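Local coordinates for protein VirX1 (Cyanophage Syn10, PDB 6QGM) that is a viral flavin-dependent halogenase that iodinates diverse substrates, probably by the flavin chemistry of the tryptophan halogenase family, at residues V45-L50 with T357-T362; K247-K252 with S298-K303; D251-T256 with I326-G331; T292-S297 with E307-E312; E352-T357 with A404-Y409. One frame throughout, in Å; residues are numbered along the deposited sequence.

Contact 1: V45-L50 with T357-T362; sequences VGESTL and TGLLTT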
# COMPACT_ATOMS: atom_id res chain seq x y z
N VAL B 45 10.43 3.67 41.37
CA VAL B 45 10.70 4.84 40.48
C VAL B 45 9.47 5.13 39.58
O VAL B 45 8.79 4.16 39.12
CB VAL B 45 12.02 4.69 39.68
CG1 VAL B 45 12.82 3.44 40.07
CG2 VAL B 45 11.87 4.77 38.17
N GLY B 46 9.15 6.41 39.44
CA GLY B 46 7.91 6.85 38.80
C GLY B 46 7.95 6.64 37.31
O GLY B 46 9.01 6.84 36.73
N GLU B 47 6.82 6.29 36.69
CA GLU B 47 6.67 6.17 35.22
C GLU B 47 5.24 6.56 34.81
O GLU B 47 4.31 6.19 35.54
CB GLU B 47 6.92 4.72 34.83
CG GLU B 47 7.44 4.54 33.43
CD GLU B 47 7.68 3.08 33.11
OE1 GLU B 47 7.62 2.26 34.05
OE2 GLU B 47 7.91 2.77 31.91
N SER B 48 5.08 7.21 33.66
CA SER B 48 3.77 7.59 33.08
C SER B 48 3.35 6.53 32.05
O SER B 48 4.23 5.84 31.50
CB SER B 48 3.76 9.01 32.51
OG SER B 48 4.58 9.12 31.38
N THR B 49 2.04 6.38 31.86
CA THR B 49 1.40 5.35 31.01
C THR B 49 0.72 6.04 29.83
O THR B 49 0.66 7.28 29.81
CB THR B 49 0.41 4.53 31.85
OG1 THR B 49 -0.67 5.39 32.24
CG2 THR B 49 1.04 3.91 33.09
N LEU B 50 0.25 5.24 28.88
CA LEU B 50 -0.59 5.69 27.73
C LEU B 50 -2.05 5.35 28.03
O LEU B 50 -2.32 4.73 29.10
CB LEU B 50 -0.13 4.90 26.50
CG LEU B 50 1.30 5.17 26.04
CD1 LEU B 50 1.82 4.00 25.22
CD2 LEU B 50 1.34 6.48 25.28
N THR B 357 6.08 5.81 26.65
CA THR B 357 6.02 4.53 25.91
C THR B 357 6.70 3.43 26.76
O THR B 357 6.59 2.25 26.39
CB THR B 357 6.49 4.81 24.47
OG1 THR B 357 6.43 3.65 23.66
CG2 THR B 357 7.87 5.44 24.38
N GLY B 358 7.28 3.81 27.91
CA GLY B 358 7.89 2.91 28.91
C GLY B 358 7.24 1.54 28.97
O GLY B 358 7.90 0.56 28.65
N LEU B 359 5.97 1.46 29.35
CA LEU B 359 5.25 0.18 29.60
C LEU B 359 4.73 -0.44 28.30
O LEU B 359 4.13 -1.55 28.39
CB LEU B 359 4.08 0.42 30.56
CG LEU B 359 4.43 0.54 32.05
CD1 LEU B 359 3.18 0.37 32.90
CD2 LEU B 359 5.48 -0.48 32.46
N LEU B 360 4.92 0.19 27.13
CA LEU B 360 4.31 -0.28 25.84
C LEU B 360 4.84 -1.67 25.50
O LEU B 360 4.06 -2.61 25.33
CB LEU B 360 4.66 0.70 24.72
CG LEU B 360 4.09 0.32 23.35
CD1 LEU B 360 2.58 0.56 23.32
CD2 LEU B 360 4.78 1.11 22.25
N THR B 361 6.16 -1.75 25.37
CA THR B 361 6.95 -2.99 25.18
C THR B 361 6.39 -4.10 26.09
O THR B 361 6.54 -5.28 25.73
CB THR B 361 8.44 -2.66 25.35
OG1 THR B 361 9.18 -3.86 25.15
CG2 THR B 361 8.77 -2.06 26.70
N THR B 362 5.76 -3.75 27.23
CA THR B 362 5.28 -4.70 28.27
C THR B 362 3.83 -5.14 28.01
O THR B 362 3.66 -6.34 27.73
CB THR B 362 5.48 -4.15 29.68
OG1 THR B 362 6.83 -3.70 29.78
CG2 THR B 362 5.17 -5.15 30.77

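Contact 2: K247-K252 with S298-K303; sequences KLANDK and SRFVSK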
# COMPACT_ATOMS: atom_id res chain seq x y z
N LYS B 247 18.36 7.29 14.33
CA LYS B 247 17.32 8.37 14.38
C LYS B 247 17.16 8.97 15.79
O LYS B 247 16.64 10.13 15.90
CB LYS B 247 15.97 7.86 13.86
CG LYS B 247 15.47 6.59 14.52
CD LYS B 247 14.32 5.97 13.81
CE LYS B 247 13.70 4.88 14.63
NZ LYS B 247 12.58 4.25 13.89
N LEU B 248 17.55 8.23 16.83
CA LEU B 248 17.47 8.70 18.24
C LEU B 248 18.87 8.64 18.85
O LEU B 248 19.43 7.54 18.95
CB LEU B 248 16.47 7.81 18.99
CG LEU B 248 15.03 7.89 18.52
CD1 LEU B 248 14.21 6.75 19.09
CD2 LEU B 248 14.42 9.24 18.90
N ALA B 249 19.39 9.79 19.27
CA ALA B 249 20.79 9.97 19.73
C ALA B 249 20.94 9.58 21.20
O ALA B 249 22.07 9.37 21.63
CB ALA B 249 21.21 11.39 19.48
N ASN B 250 19.84 9.49 21.95
CA ASN B 250 19.88 9.36 23.43
C ASN B 250 20.20 7.90 23.80
O ASN B 250 19.46 7.02 23.40
CB ASN B 250 18.59 9.91 24.06
CG ASN B 250 18.44 11.40 23.83
OD1 ASN B 250 19.43 12.07 23.58
ND2 ASN B 250 17.22 11.92 23.93
N ASP B 251 21.29 7.69 24.52
CA ASP B 251 21.82 6.34 24.87
C ASP B 251 22.07 6.23 26.37
O ASP B 251 22.46 5.14 26.82
CB ASP B 251 23.09 6.07 24.07
CG ASP B 251 24.17 7.11 24.30
OD1 ASP B 251 23.81 8.24 24.71
OD2 ASP B 251 25.34 6.80 24.05
N LYS B 252 21.83 7.32 27.13
CA LYS B 252 22.04 7.38 28.60
C LYS B 252 20.80 7.98 29.26
O LYS B 252 20.10 8.79 28.60
CB LYS B 252 23.24 8.27 28.92
CG LYS B 252 24.54 7.88 28.24
CD LYS B 252 24.93 6.44 28.49
CE LYS B 252 26.28 6.08 27.91
NZ LYS B 252 27.05 5.22 28.84
N SER B 298 25.53 10.61 24.96
CA SER B 298 26.96 10.55 25.35
C SER B 298 27.82 11.05 24.19
O SER B 298 28.94 11.53 24.45
CB SER B 298 27.34 9.16 25.75
OG SER B 298 27.23 8.28 24.64
N ARG B 299 27.29 10.96 22.97
CA ARG B 299 27.89 11.51 21.73
C ARG B 299 28.17 13.01 21.85
O ARG B 299 29.10 13.49 21.16
CB ARG B 299 26.92 11.41 20.55
CG ARG B 299 26.90 10.09 19.78
CD ARG B 299 26.78 10.25 18.27
NE ARG B 299 25.45 9.96 17.76
CZ ARG B 299 24.82 10.67 16.83
NH1 ARG B 299 23.59 10.31 16.47
NH2 ARG B 299 25.37 11.75 16.28
N PHE B 300 27.36 13.74 22.62
CA PHE B 300 27.38 15.23 22.63
C PHE B 300 27.74 15.79 24.01
O PHE B 300 27.97 17.01 24.07
CB PHE B 300 26.03 15.76 22.14
CG PHE B 300 25.73 15.44 20.70
CD1 PHE B 300 26.30 16.16 19.67
CD2 PHE B 300 24.87 14.40 20.38
CE1 PHE B 300 26.01 15.85 18.35
CE2 PHE B 300 24.56 14.10 19.06
CZ PHE B 300 25.17 14.81 18.05
N VAL B 301 27.76 14.97 25.07
CA VAL B 301 27.98 15.47 26.47
C VAL B 301 28.51 14.32 27.35
O VAL B 301 28.07 13.17 27.19
CB VAL B 301 26.70 16.10 27.05
CG1 VAL B 301 25.61 15.06 27.30
CG2 VAL B 301 26.96 16.92 28.30
N SER B 302 29.43 14.65 28.27
CA SER B 302 29.96 13.75 29.32
C SER B 302 28.89 13.49 30.39
O SER B 302 27.94 14.30 30.50
CB SER B 302 31.17 14.37 29.96
OG SER B 302 30.83 15.46 30.81
N LYS B 303 29.06 12.42 31.16
CA LYS B 303 28.18 12.05 32.29
C LYS B 303 28.17 13.21 33.32
O LYS B 303 27.06 13.62 33.75
CB LYS B 303 28.63 10.71 32.88
CG LYS B 303 27.68 10.10 33.88
CD LYS B 303 28.21 8.85 34.55
CE LYS B 303 28.64 9.12 35.97
NZ LYS B 303 29.71 8.21 36.44

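Contact 3: D251-T256 with I326-G331; sequences DKAMAT and IDIGHG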
# COMPACT_ATOMS: atom_id res chain seq x y z
N ASP B 251 21.29 7.69 24.52
CA ASP B 251 21.82 6.34 24.87
C ASP B 251 22.07 6.23 26.37
O ASP B 251 22.46 5.14 26.82
CB ASP B 251 23.09 6.07 24.07
CG ASP B 251 24.17 7.11 24.30
OD1 ASP B 251 23.81 8.24 24.71
OD2 ASP B 251 25.34 6.80 24.05
N LYS B 252 21.83 7.32 27.13
CA LYS B 252 22.04 7.38 28.60
C LYS B 252 20.80 7.98 29.26
O LYS B 252 20.10 8.79 28.60
CB LYS B 252 23.24 8.27 28.92
CG LYS B 252 24.54 7.88 28.24
CD LYS B 252 24.93 6.44 28.49
CE LYS B 252 26.28 6.08 27.91
NZ LYS B 252 27.05 5.22 28.84
N ALA B 253 20.56 7.64 30.52
CA ALA B 253 19.57 8.32 31.39
C ALA B 253 20.13 8.41 32.81
O ALA B 253 20.84 7.49 33.23
CB ALA B 253 18.23 7.60 31.37
N MET B 254 19.86 9.50 33.50
CA MET B 254 19.96 9.60 34.97
C MET B 254 18.56 9.95 35.49
O MET B 254 17.78 10.56 34.73
CB MET B 254 21.01 10.64 35.40
CG MET B 254 20.82 12.00 34.76
SD MET B 254 22.15 13.13 35.09
CE MET B 254 23.45 12.43 34.09
N ALA B 255 18.23 9.50 36.70
CA ALA B 255 16.88 9.63 37.31
C ALA B 255 17.03 9.95 38.79
O ALA B 255 18.09 9.64 39.37
CB ALA B 255 16.08 8.38 37.07
N THR B 256 16.02 10.60 39.36
CA THR B 256 16.03 11.06 40.76
C THR B 256 14.59 11.22 41.26
O THR B 256 13.63 11.14 40.45
CB THR B 256 16.87 12.34 40.90
OG1 THR B 256 17.09 12.60 42.28
CG2 THR B 256 16.24 13.56 40.24
N ILE B 326 21.43 5.14 34.56
CA ILE B 326 20.94 3.90 33.91
C ILE B 326 21.56 3.85 32.52
O ILE B 326 21.63 4.91 31.81
CB ILE B 326 19.41 3.84 33.87
CG1 ILE B 326 18.76 4.39 35.14
CG2 ILE B 326 18.98 2.41 33.60
CD1 ILE B 326 17.46 5.16 34.89
N ASP B 327 22.01 2.66 32.15
CA ASP B 327 22.52 2.34 30.80
C ASP B 327 21.32 1.77 30.04
O ASP B 327 20.86 0.68 30.43
CB ASP B 327 23.73 1.41 30.94
CG ASP B 327 23.66 0.53 32.19
OD1 ASP B 327 22.52 0.24 32.66
OD2 ASP B 327 24.72 0.14 32.67
N ILE B 328 20.81 2.53 29.06
CA ILE B 328 19.49 2.24 28.43
C ILE B 328 19.77 1.50 27.12
O ILE B 328 20.54 2.05 26.28
CB ILE B 328 18.65 3.51 28.21
CG1 ILE B 328 19.38 4.59 27.41
CG2 ILE B 328 18.14 4.03 29.55
CD1 ILE B 328 18.45 5.49 26.62
N GLY B 329 19.18 0.31 26.97
CA GLY B 329 19.11 -0.41 25.69
C GLY B 329 18.12 0.26 24.75
O GLY B 329 17.01 -0.28 24.67
N HIS B 330 18.52 1.34 24.05
CA HIS B 330 17.63 2.16 23.19
C HIS B 330 17.50 1.51 21.81
O HIS B 330 18.26 1.87 20.88
CB HIS B 330 18.11 3.61 23.11
CG HIS B 330 17.01 4.59 22.83
ND1 HIS B 330 17.18 5.94 22.96
CD2 HIS B 330 15.73 4.41 22.46
CE1 HIS B 330 16.06 6.55 22.65
NE2 HIS B 330 15.15 5.64 22.35
N GLY B 331 16.56 0.58 21.69
CA GLY B 331 16.43 -0.31 20.53
C GLY B 331 15.53 -1.48 20.84
O GLY B 331 14.70 -1.38 21.75

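Contact 4: T292-S297 with E307-E312; sequences TGYCYS and EAEFRE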
# COMPACT_ATOMS: atom_id res chain seq x y z
N THR B 292 11.82 12.45 38.30
CA THR B 292 12.45 13.27 37.23
C THR B 292 13.77 12.65 36.76
O THR B 292 14.50 12.13 37.62
CB THR B 292 12.72 14.69 37.74
OG1 THR B 292 11.60 15.15 38.49
CG2 THR B 292 13.05 15.67 36.63
N GLY B 293 14.06 12.71 35.46
CA GLY B 293 15.32 12.21 34.87
C GLY B 293 15.70 12.94 33.59
O GLY B 293 14.81 13.51 32.96
N TYR B 294 16.99 12.92 33.25
CA TYR B 294 17.58 13.44 31.99
C TYR B 294 17.82 12.25 31.06
O TYR B 294 18.56 11.34 31.48
CB TYR B 294 18.88 14.18 32.31
CG TYR B 294 19.45 15.11 31.26
CD1 TYR B 294 18.89 15.22 29.98
CD2 TYR B 294 20.58 15.84 31.52
CE1 TYR B 294 19.43 16.06 29.03
CE2 TYR B 294 21.13 16.69 30.57
CZ TYR B 294 20.55 16.80 29.33
OH TYR B 294 21.09 17.65 28.40
N CYS B 295 17.19 12.22 29.88
CA CYS B 295 17.61 11.38 28.73
C CYS B 295 18.57 12.21 27.87
O CYS B 295 18.13 13.29 27.42
CB CYS B 295 16.44 10.98 27.84
SG CYS B 295 15.45 9.67 28.59
N TYR B 296 19.80 11.74 27.66
CA TYR B 296 20.85 12.51 26.95
C TYR B 296 21.68 11.60 26.06
O TYR B 296 21.52 10.37 26.13
CB TYR B 296 21.73 13.27 27.95
CG TYR B 296 22.59 12.42 28.85
CD1 TYR B 296 22.06 11.80 29.97
CD2 TYR B 296 23.95 12.29 28.63
CE1 TYR B 296 22.85 11.05 30.82
CE2 TYR B 296 24.76 11.54 29.46
CZ TYR B 296 24.20 10.91 30.57
OH TYR B 296 24.96 10.17 31.42
N SER B 297 22.54 12.22 25.25
CA SER B 297 23.40 11.56 24.25
C SER B 297 24.86 11.72 24.65
O SER B 297 25.34 12.87 24.64
CB SER B 297 23.14 12.14 22.89
OG SER B 297 24.00 11.57 21.93
N GLU B 307 24.98 15.81 34.34
CA GLU B 307 24.51 15.82 35.75
C GLU B 307 24.51 17.26 36.28
O GLU B 307 23.60 17.60 37.07
CB GLU B 307 25.38 14.92 36.61
CG GLU B 307 24.95 14.95 38.07
CD GLU B 307 25.52 13.83 38.90
OE1 GLU B 307 25.59 12.71 38.36
OE2 GLU B 307 25.87 14.09 40.08
N ALA B 308 25.51 18.05 35.91
CA ALA B 308 25.62 19.47 36.30
C ALA B 308 24.44 20.24 35.67
O ALA B 308 23.75 20.99 36.39
CB ALA B 308 26.98 20.01 35.91
N GLU B 309 24.23 20.04 34.37
CA GLU B 309 23.02 20.48 33.61
C GLU B 309 21.75 20.16 34.40
O GLU B 309 20.96 21.10 34.64
CB GLU B 309 22.94 19.74 32.28
CG GLU B 309 23.30 20.56 31.06
CD GLU B 309 22.92 19.83 29.78
OE1 GLU B 309 21.71 19.93 29.39
OE2 GLU B 309 23.81 19.11 29.21
N PHE B 310 21.56 18.89 34.76
CA PHE B 310 20.32 18.33 35.36
C PHE B 310 20.03 18.99 36.71
O PHE B 310 18.89 19.44 36.93
CB PHE B 310 20.41 16.81 35.46
CG PHE B 310 19.14 16.12 35.91
CD1 PHE B 310 17.90 16.50 35.43
CD2 PHE B 310 19.20 15.06 36.80
CE1 PHE B 310 16.75 15.86 35.85
CE2 PHE B 310 18.04 14.42 37.23
CZ PHE B 310 16.82 14.81 36.74
N ARG B 311 21.05 19.05 37.57
CA ARG B 311 20.99 19.68 38.92
C ARG B 311 20.65 21.17 38.76
O ARG B 311 19.76 21.63 39.48
CB ARG B 311 22.30 19.49 39.68
CG ARG B 311 22.53 18.06 40.13
CD ARG B 311 23.78 17.88 40.95
NE ARG B 311 24.01 16.46 41.18
CZ ARG B 311 23.40 15.74 42.12
NH1 ARG B 311 22.52 16.30 42.94
NH2 ARG B 311 23.68 14.46 42.25
N GLU B 312 21.33 21.88 37.85
CA GLU B 312 21.09 23.32 37.55
C GLU B 312 19.62 23.48 37.18
O GLU B 312 18.95 24.36 37.75
CB GLU B 312 22.02 23.83 36.44
CG GLU B 312 23.41 24.26 36.94
CD GLU B 312 24.36 24.85 35.90
OE1 GLU B 312 24.33 24.40 34.72
OE2 GLU B 312 25.13 25.76 36.26

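Contact 5: E352-T357 with A404-Y409; sequences EPLEST and AMHYAY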
# COMPACT_ATOMS: atom_id res chain seq x y z
N GLU B 352 13.05 5.72 24.63
CA GLU B 352 13.10 6.77 25.68
C GLU B 352 11.67 7.27 25.86
O GLU B 352 10.94 7.40 24.87
CB GLU B 352 14.08 7.87 25.28
CG GLU B 352 13.71 8.63 24.00
CD GLU B 352 14.67 9.76 23.70
OE1 GLU B 352 15.30 10.22 24.65
OE2 GLU B 352 14.85 10.12 22.54
N PRO B 353 11.21 7.52 27.11
CA PRO B 353 9.78 7.74 27.37
C PRO B 353 9.25 9.15 27.04
O PRO B 353 8.51 9.69 27.81
CB PRO B 353 9.68 7.46 28.87
CG PRO B 353 11.02 7.99 29.39
CD PRO B 353 12.04 7.61 28.32
N LEU B 354 9.64 9.70 25.89
CA LEU B 354 9.19 11.03 25.40
C LEU B 354 7.70 10.95 25.02
O LEU B 354 7.02 12.00 25.09
CB LEU B 354 10.05 11.45 24.21
CG LEU B 354 9.80 12.86 23.70
CD1 LEU B 354 10.09 13.89 24.77
CD2 LEU B 354 10.64 13.16 22.46
N GLU B 355 7.22 9.77 24.64
CA GLU B 355 5.79 9.54 24.35
C GLU B 355 5.24 8.53 25.37
O GLU B 355 4.28 7.81 25.05
CB GLU B 355 5.63 9.12 22.88
CG GLU B 355 5.57 10.30 21.94
CD GLU B 355 4.39 11.24 22.14
OE1 GLU B 355 3.30 10.74 22.54
OE2 GLU B 355 4.54 12.48 21.90
N SER B 356 5.77 8.55 26.58
CA SER B 356 5.29 7.79 27.76
C SER B 356 5.08 6.34 27.34
O SER B 356 4.03 5.76 27.65
CB SER B 356 4.03 8.39 28.31
OG SER B 356 4.22 9.77 28.59
N THR B 357 6.08 5.81 26.65
CA THR B 357 6.02 4.53 25.91
C THR B 357 6.70 3.43 26.76
O THR B 357 6.59 2.25 26.39
CB THR B 357 6.49 4.81 24.47
OG1 THR B 357 6.43 3.65 23.66
CG2 THR B 357 7.87 5.44 24.38
N ALA B 404 11.14 10.11 17.13
CA ALA B 404 12.17 10.79 16.32
C ALA B 404 11.61 12.09 15.72
O ALA B 404 12.38 13.07 15.62
CB ALA B 404 12.70 9.87 15.24
N MET B 405 10.32 12.13 15.36
CA MET B 405 9.68 13.31 14.72
C MET B 405 9.66 14.50 15.68
O MET B 405 9.71 15.63 15.19
CB MET B 405 8.26 12.97 14.26
CG MET B 405 8.22 12.16 12.99
SD MET B 405 6.58 11.98 12.30
CE MET B 405 6.93 10.98 10.85
N HIS B 406 9.60 14.26 17.00
CA HIS B 406 9.64 15.32 18.05
C HIS B 406 10.94 16.13 17.96
O HIS B 406 10.90 17.33 18.29
CB HIS B 406 9.53 14.72 19.46
CG HIS B 406 8.23 14.05 19.76
ND1 HIS B 406 7.74 13.01 19.01
CD2 HIS B 406 7.34 14.25 20.75
CE1 HIS B 406 6.58 12.62 19.51
NE2 HIS B 406 6.32 13.36 20.58
N TYR B 407 12.03 15.48 17.58
CA TYR B 407 13.38 16.10 17.44
C TYR B 407 13.50 16.71 16.04
O TYR B 407 13.91 17.87 15.92
CB TYR B 407 14.48 15.05 17.66
CG TYR B 407 14.55 14.46 19.05
CD1 TYR B 407 15.14 15.15 20.08
CD2 TYR B 407 14.05 13.19 19.31
CE1 TYR B 407 15.22 14.61 21.36
CE2 TYR B 407 14.12 12.64 20.58
CZ TYR B 407 14.70 13.35 21.61
OH TYR B 407 14.79 12.82 22.87
N ALA B 408 13.14 15.94 15.02
CA ALA B 408 13.43 16.20 13.60
C ALA B 408 12.89 17.57 13.17
O ALA B 408 13.56 18.24 12.35
CB ALA B 408 12.82 15.10 12.76
N TYR B 409 11.72 17.96 13.70
CA TYR B 409 10.95 19.14 13.26
C TYR B 409 11.15 20.33 14.20
O TYR B 409 10.58 21.38 13.93
CB TYR B 409 9.48 18.75 13.12
CG TYR B 409 9.23 17.88 11.92
CD1 TYR B 409 9.26 18.41 10.64
CD2 TYR B 409 9.00 16.52 12.05
CE1 TYR B 409 9.03 17.64 9.52
CE2 TYR B 409 8.80 15.71 10.94
CZ TYR B 409 8.82 16.28 9.67
OH TYR B 409 8.67 15.50 8.57

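Contact 1: V45-L50 with T357-T362
Thr49 OG1 is gripped by one hydrogen bond, to the carbonyl oxygen of Tyr165 on the neighbouring strand. Its chi1 of 67° sets OG1 in the crowded position between backbone N and carbonyl carbon. CG2 is thereby turned anti to the carbonyl carbon, and Thr49 CG2 lies 4.1 Å from Leu359 CD1, the two side chains pointing the same way. Glu47 reaches across the segments with its chain extended and CG anti to the backbone N. Its tip meets backbone: Glu47 OE2 is 3.0 Å from Gly358 CA. Gly358, without a side chain, lets the carboxylate lie against its CA. Glu47 OE2 also sits 3.5 Å from Leu359 N, but the angle is too poor for a hydrogen bond. No hydrogen bond joins the segments. Leu50 and Leu360 cross obliquely, with Leu50 CD1 4.0 Å from Leu360 CD1. Within the turn, Leu360 N donates to Thr357 O at 2.8 Å. Thr362 OG1 bonds to Ser15 OG, in a glycine-rich GxGxxG turn consistent with a Rossmann-type dinucleotide site. An edge strand laid against the turn that starts helix 360-373 fits the flavin-binding core of the tryptophan halogenase family.

Contact 2: K247-K252 with S298-K303
Both segments are loops without regular structure; they come nearest at Ser298 and Arg299. Ala249 CA is 7.5 Å from Arg299 CA, and Asp251 CA is 6.7 Å from Ser298 CA. The first loop ends in a classic beta bulge: Asp251 and Lys252 sit together opposite the single residue Tyr296, the last of the adjoining strand. The bulge comes just where strand 252-258 begins in the antiparallel part of its sheet. Asp251 turns its carboxylate toward the second loop, with CG in the crowded position between backbone N and carbonyl carbon. Ser298 takes both oxygens. Ser298 N donates to Asp251 OD1 at 2.9 Å, and the N-H...O angle of 170° is nearly straight. Ser298 OG donates to Asp251 OD2 at 2.5 Å. Each oxygen uses its syn lone pair. The two bonds together should fix the rotation of the carboxylate. Lys252 lies alongside, bent at chi2, so that its CE comes 3.9 Å from Ser298 CB. At the other end Ala249 CB touches two side chains. Arg299 NH1 approaches it obliquely, while Phe300 presents its ring edge. The Arg299 guanidinium has a second partner, a cation-pi contact with Trp420 of helix 416-424. Ala249 also packs on Trp420. This surface contact therefore joins two loops of the sheet to that helix. Ser302 ends the second loop as the N-cap of helix 303-314, its OG bonding to Asp305 N. In the Phe300 contact, Ala249 CB lies near the ring plane, 4.3 Å from Phe300 CE2.

Contact 3: D251-T256 with I326-G331
The tight part is a single antiparallel hydrogen-bonded pair, Ala253 with Ile326. Ile326 N donates to Ala253 O at 2.8 Å, and the N-H...O angle is 174°. In return Ala253 N donates to Ile326 O at 3.2 Å. Both donors lie in the plane of the carbonyl they meet. The apolar side chains gather on the sheet face that carries Ala253 and Ile326. Ile326 sends CD1 along the strand to Ala255, where Ile326 CD1 is 4.1 Å from Ala255 CB. Ile328 also packs on Ala253. Its CG2 is anti to the carbonyl carbon, and Ile328 CG2 lies 4.0 Å from Ala253 CB. CG1 takes the crowded position, chi1 55°, which places Ile328 CG1 against the backbone at 3.2 Å from Asp251 O. The face of Lys252 and Asp327 is looser. These two side chains do not meet: Lys252 NZ and Asp327 OD2 are 6.8 Å apart. Their charges are opposite, but at this separation any attraction is probably weak, and Asp327 is exposed. After Ile328 the chain makes inverse gamma turns centred on Gly329 and His330. His330 ND1 then bonds to Asn250 O. Strand 324-327 is outermost in its sheet within this chain. Strand 252-258 lies between it and strand 290-296, and Met254 packs on Phe310 of helix 303-314.

Contact 4: T292-S297 with E307-E312
Strand 292-296 and helix 307-312 pass with their axes 9.2 Å apart at closest, running in roughly opposite directions at 142°. Phe310 of the helix reaches obliquely to the strand, with CG anti to its backbone N. Its tip reaches the backbone, Phe310 CZ being 3.5 Å from Gly293 CA. One ring face looks at Tyr294 N, which stands 3.9 Å above the plane. Thr292 touches the same ring, with Thr292 CG2 3.8 Å from Phe310 CE1. Tyr294 slides past Phe310 in the opposite direction, and its CB packs on Phe310 CD1. The Tyr294 ring then runs on to Glu309 and crosses it at about a right angle, with ring and carboxylate planes 75° apart. Tyr294 OH donates to Glu309 OE1 at 2.6 Å, a weak bond. The stronger partner of this hydroxyl is Asn278 N, from the turn before strand 279-285. On the helix, Arg311 grips Glu307 side-on: NE and NH2 both donate to the one oxygen OE2, and Arg311 NH2 is 3.1 Å from Glu307 OE2. Helix 303-314 thus lies over the sheet that carries strand 290-296, between strands 252-258 and 279-285. Phe310 reaches both of these, at Thr256 and Val281.

Contact 5: E352-T357 with A404-Y409
Two polar bonds and one apolar wedge carry this buried contact. Of the polar pair, the first joins Glu355 to His406. His406 NE2 donates to Glu355 OE2 at 2.4 Å, and the oxygen is met at its anti lone pair. The acceptor lies near the imidazole plane, although carboxylate and ring are turned 54° apart. His406 ND1 bonds to Phe402 O. Two acceptors at the two ring nitrogens are consistent with a protonated imidazole. In the second bond Tyr407 OH donates to Glu352 OE2 at 2.7 Å. These side chains meet tip to tip, and the hydroxyl comes in 47° above the carboxylate plane. The other oxygen, Glu352 OE1, is held by Asn250 ND2 and Trp280 NE1, so both oxygens of the carboxylate are held. The apolar part is Leu354, with CG anti to its backbone N. One branch serves both aromatic residues: Leu354 CD2 is 3.6 Å from His406 CB, and the same CD2 is 4.0 Å from Tyr407 CE2. The loop before helix 360-373 is thereby tied to the C-terminal end of helix 382-408. Strands 78-82 and 279-285 pack on Leu354 through Phe81 and Trp280, and Tyr409 O bonds to Arg376 of the second subunit.

In the fold
From the N terminus, contact 1 opens first at 45-50 and closes more than 300 residues later at 357-362. Contacts 2, 3 and 4 all lie within that span. Contacts 2 and 3 start from overlapping segments, sharing Asp251 and Lys252. Contact 4 opens at 292-297 before contact 2 closes at 298-303, so these two cross; contact 4 then closes inside the span of contact 3. Together the three tie strands 252-258, 290-296 and 324-327 to helix 303-314. Contact 5 opens at 352-357, shares Thr357 with contact 1, crosses it, and closes on helix 382-408. Asn250 and Glu352 link contact 2 to contact 5, and Ser48 and Ser356 link contact 1 to it.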